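Local structure of bifunctional cytochrome P450/NADPH--P450 reductase (Deinococcus aerius, 7F3H) at residues R299-P302 and G303-P307; L359-P362 and A363-R366. The protein is a self-sufficient cytochrome P450 fused to its NADPH-dependent reductase that probably hydroxylates substrates at a heme iron, the heme domain being the part crystallised. All coordinates share one frame; numbering follows the deposited sequence.

Interaction 1: residues R299-P302 and G303-P307; sequences RLLP and GDAVP
Apolar contact is carried by Leu301, whose two methyls both rest on Pro307. CD2 comes within 3.8 Å of Pro307 CB, while CD1 lies 4.0 Å from Pro307 CG, and the leucine side chain crosses the proline ring at about a right angle. The same CD2 also reaches back to Ala305 CB at 4.1 Å, so one branch touches both residues. What aims the branches here is the first torsion (chi1 -67°), which sets CG opposite the carbonyl carbon. A branched, wholly apolar residue suits this buried spot, where Leu420 of helix 408-425 also packs on both Leu301 and Pro307.

Between these partners the chain reverses in a type II' beta turn from Pro302 to Ala305, just after helix 287-300 ends. Gly303 takes the first inner position with phi 54°, a backbone shape that favours glycine.

Hydrogen bonding across the contact is backbone only: Ala305 N donates to Pro302 O at 3.2 Å, the bond that closes the turn. Further carbonyls are held from outside. Gly303 O accepts from both Gln424 and Arg461, and Leu301 O accepts from Arg461.

Interaction 2: residues L359-P362 and A363-R366; sequences LLIP and ALHR
Ile361 and His365 lie side by side, one helical turn apart, and point the same way. The isoleucine's CG2 methyl sits over one face of the imidazole as a CH-pi contact, 3.4 Å from the centroid of the His365 ring and displaced a little toward its rim. The torsion of Ile361 (chi1 -60°) leaves that methyl, rather than the longer CG1 arm, opposite the backbone N, where it meets the ring. A beta-branched residue suits the place because it brings a methyl close to the main chain. The backbones of the pair are joined too: His365 N donates to Ile361 O at 2.7 Å. The imidazole's own NE2 is bonded to the backbone N of Lys396.

On another side of this short helix, Leu360 swings its CD2 against Ala363 CB, 3.7 Å away, the single methyl of alanine leaving room for the leucine branch beside it. Leu360 is the N-cap residue, and its carbonyl O accepts from Leu364 N at 2.9 Å, opening the helical bonding. Helix 361-365 follows strand 356-359 of the mixed sheet after the single residue Leu360, the centre of an inverse gamma turn, with Leu360 and Ala363 packed against Ala36 of helix 28-38 and Leu364 against Val62 of helix 59-65.

Coming from the N terminus, the chain first meets interaction 1, where a tight turn closes the exit of helix 287-300 and leads on toward helix 309-313. Some fifty residues later, after helix 317-329 and the strands up to 356-359, it forms interaction 2 at the junction of strand and short helix. Each is local, between adjoining segments, and they stand in series, neither nested nor crossed. The centres of interaction 1 and interaction 2 are about 37 Å apart, and the nearest atoms of interaction 1 and interaction 2 about 25 Å. Interaction 1 ties its turn to helix 408-425 near the rim of the domain; interaction 2 joins the mixed sheet to helices 28-38 and 59-65 deeper inside, with the side chain of Ile361 about 7 Å from the heme.

Interaction 1: residues R299-P302 and G303-P307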
loop_
_atom_site.group_PDB
_atom_site.type_symbol
_atom_site.label_atom_id
_atom_site.label_comp_id
_atom_site.label_asym_id
_atom_site.label_seq_id
_atom_site.Cartn_x
_atom_site.Cartn_y
_atom_site.Cartn_z
ATOM N N ARG A 299 -12.833 25.861 4.387
ATOM C CA ARG A 299 -13.112 26.132 5.789
ATOM C C ARG A 299 -11.819 26.210 6.589
ATOM O O ARG A 299 -11.620 27.145 7.370
ATOM C CB ARG A 299 -14.025 25.040 6.326
ATOM C CG ARG A 299 -14.540 25.252 7.700
ATOM C CD ARG A 299 -15.780 24.394 7.943
ATOM N NE ARG A 299 -15.661 22.981 7.569
ATOM C CZ ARG A 299 -16.311 22.426 6.536
ATOM N NH1 ARG A 299 -17.111 23.172 5.764
ATOM N NH2 ARG A 299 -16.173 21.120 6.280
ATOM N N LEU A 300 -10.900 25.279 6.353
ATOM C CA LEU A 300 -9.720 25.180 7.195
ATOM C C LEU A 300 -8.516 25.953 6.676
ATOM O O LEU A 300 -7.662 26.335 7.478
ATOM C CB LEU A 300 -9.324 23.721 7.357
ATOM C CG LEU A 300 -10.265 22.938 8.243
ATOM C CD1 LEU A 300 -9.932 21.457 8.082
ATOM C CD2 LEU A 300 -10.081 23.409 9.678
ATOM N N LEU A 301 -8.381 26.138 5.359
ATOM C CA LEU A 301 -7.233 26.833 4.770
ATOM C C LEU A 301 -7.652 27.949 3.827
ATOM O O LEU A 301 -7.444 27.852 2.609
ATOM C CB LEU A 301 -6.336 25.860 4.011
ATOM C CG LEU A 301 -5.577 24.805 4.813
ATOM C CD1 LEU A 301 -4.817 23.936 3.818
ATOM C CD2 LEU A 301 -4.636 25.424 5.869
ATOM N N PRO A 302 -8.219 29.033 4.342
ATOM C CA PRO A 302 -8.561 30.149 3.449
ATOM C C PRO A 302 -7.295 30.781 2.884
ATOM O O PRO A 302 -6.214 30.704 3.479
ATOM C CB PRO A 302 -9.325 31.121 4.355
ATOM C CG PRO A 302 -8.834 30.796 5.766
ATOM C CD PRO A 302 -8.482 29.334 5.767
ATOM N N GLY A 303 -7.451 31.414 1.715
ATOM C CA GLY A 303 -6.335 32.030 1.023
ATOM C C GLY A 303 -5.225 31.029 0.831
ATOM O O GLY A 303 -5.466 29.851 0.543
ATOM N N ASP A 304 -3.986 31.481 1.019
ATOM C CA ASP A 304 -2.846 30.612 0.779
ATOM C C ASP A 304 -2.271 30.113 2.092
ATOM O O ASP A 304 -1.113 29.687 2.146
ATOM C CB ASP A 304 -1.779 31.336 -0.049
ATOM C CG ASP A 304 -1.298 32.627 0.601
ATOM O OD1 ASP A 304 -1.748 32.934 1.729
ATOM O OD2 ASP A 304 -0.452 33.333 -0.002
ATOM N N ALA A 305 -3.131 30.010 3.112
ATOM C CA ALA A 305 -2.714 29.522 4.417
ATOM C C ALA A 305 -2.021 28.173 4.308
ATOM O O ALA A 305 -2.452 27.287 3.570
ATOM C CB ALA A 305 -3.923 29.407 5.342
ATOM N N VAL A 306 -0.948 28.033 5.067
ATOM C CA VAL A 306 -0.132 26.826 5.090
ATOM C C VAL A 306 -0.597 25.996 6.281
ATOM O O VAL A 306 -0.650 26.522 7.397
ATOM C CB VAL A 306 1.368 27.181 5.213
ATOM C CG1 VAL A 306 2.221 25.966 5.336
ATOM C CG2 VAL A 306 1.832 28.033 4.040
ATOM N N PRO A 307 -0.939 24.729 6.095
ATOM C CA PRO A 307 -1.450 23.932 7.210
ATOM C C PRO A 307 -0.337 23.564 8.184
ATOM O O PRO A 307 0.859 23.654 7.880
ATOM C CB PRO A 307 -2.031 22.682 6.528
ATOM C CG PRO A 307 -1.286 22.563 5.210
ATOM C CD PRO A 307 -0.932 23.988 4.812
#

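Interaction 2: residues L359-P362 and A363-R366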
loop_
_atom_site.group_PDB
_atom_site.type_symbol
_atom_site.label_atom_id
_atom_site.label_comp_id
_atom_site.label_asym_id
_atom_site.label_seq_id
_atom_site.Cartn_x
_atom_site.Cartn_y
_atom_site.Cartn_z
ATOM N N LEU A 359 -6.761 -13.693 1.269
ATOM C CA LEU A 359 -7.914 -12.834 1.544
ATOM C C LEU A 359 -8.250 -12.019 0.297
ATOM O O LEU A 359 -7.486 -11.126 -0.101
ATOM C CB LEU A 359 -7.652 -11.909 2.728
ATOM C CG LEU A 359 -7.015 -12.462 3.999
ATOM C CD1 LEU A 359 -6.928 -11.371 5.025
ATOM C CD2 LEU A 359 -7.847 -13.587 4.539
ATOM N N LEU A 360 -9.419 -12.265 -0.288
ATOM C CA LEU A 360 -9.813 -11.559 -1.514
ATOM C C LEU A 360 -10.435 -10.207 -1.140
ATOM O O LEU A 360 -11.653 -10.014 -1.137
ATOM C CB LEU A 360 -10.744 -12.444 -2.340
ATOM C CG LEU A 360 -11.131 -11.947 -3.724
ATOM C CD1 LEU A 360 -9.897 -11.701 -4.625
ATOM C CD2 LEU A 360 -12.109 -12.939 -4.354
ATOM N N ILE A 361 -9.533 -9.243 -0.874
ATOM C CA ILE A 361 -9.941 -7.970 -0.261
ATOM C C ILE A 361 -11.046 -7.258 -1.030
ATOM O O ILE A 361 -12.007 -6.793 -0.398
ATOM C CB ILE A 361 -8.705 -7.075 -0.060
ATOM C CG1 ILE A 361 -7.646 -7.708 0.853
ATOM C CG2 ILE A 361 -9.102 -5.702 0.494
ATOM C CD1 ILE A 361 -8.113 -7.946 2.341
ATOM N N PRO A 362 -10.989 -7.104 -2.353
ATOM C CA PRO A 362 -12.108 -6.441 -3.031
ATOM C C PRO A 362 -13.440 -7.123 -2.793
ATOM O O PRO A 362 -14.454 -6.442 -2.589
ATOM C CB PRO A 362 -11.711 -6.487 -4.510
ATOM C CG PRO A 362 -10.280 -6.709 -4.505
ATOM C CD PRO A 362 -9.924 -7.468 -3.298
ATOM N N ALA A 363 -13.469 -8.459 -2.816
ATOM C CA ALA A 363 -14.729 -9.149 -2.588
ATOM C C ALA A 363 -15.170 -9.000 -1.135
ATOM O O ALA A 363 -16.367 -8.859 -0.859
ATOM C CB ALA A 363 -14.600 -10.613 -2.994
ATOM N N LEU A 364 -14.218 -9.045 -0.193
ATOM C CA LEU A 364 -14.524 -8.853 1.229
ATOM C C LEU A 364 -15.017 -7.433 1.516
ATOM O O LEU A 364 -15.988 -7.224 2.266
ATOM C CB LEU A 364 -13.284 -9.178 2.061
ATOM C CG LEU A 364 -13.325 -8.813 3.548
ATOM C CD1 LEU A 364 -14.288 -9.682 4.344
ATOM C CD2 LEU A 364 -11.963 -8.910 4.106
ATOM N N HIS A 365 -14.325 -6.439 0.963
ATOM C CA HIS A 365 -14.653 -5.045 1.187
ATOM C C HIS A 365 -15.999 -4.671 0.589
ATOM O O HIS A 365 -16.495 -3.564 0.851
ATOM C CB HIS A 365 -13.540 -4.190 0.613
ATOM C CG HIS A 365 -12.370 -4.044 1.531
ATOM N ND1 HIS A 365 -11.327 -3.183 1.272
ATOM C CD2 HIS A 365 -12.098 -4.616 2.729
ATOM C CE1 HIS A 365 -10.457 -3.234 2.269
ATOM N NE2 HIS A 365 -10.905 -4.093 3.168
ATOM N N ARG A 366 -16.556 -5.548 -0.253
ATOM C CA ARG A 366 -17.837 -5.353 -0.911
ATOM C C ARG A 366 -18.835 -6.474 -0.617
ATOM O O ARG A 366 -19.761 -6.689 -1.401
ATOM C CB ARG A 366 -17.615 -5.255 -2.414
ATOM C CG ARG A 366 -16.897 -4.031 -2.838
ATOM C CD ARG A 366 -16.856 -4.067 -4.324
ATOM N NE ARG A 366 -15.855 -3.161 -4.840
ATOM C CZ ARG A 366 -16.123 -2.197 -5.711
ATOM N NH1 ARG A 366 -17.368 -2.050 -6.138
ATOM N NH2 ARG A 366 -15.153 -1.384 -6.141
#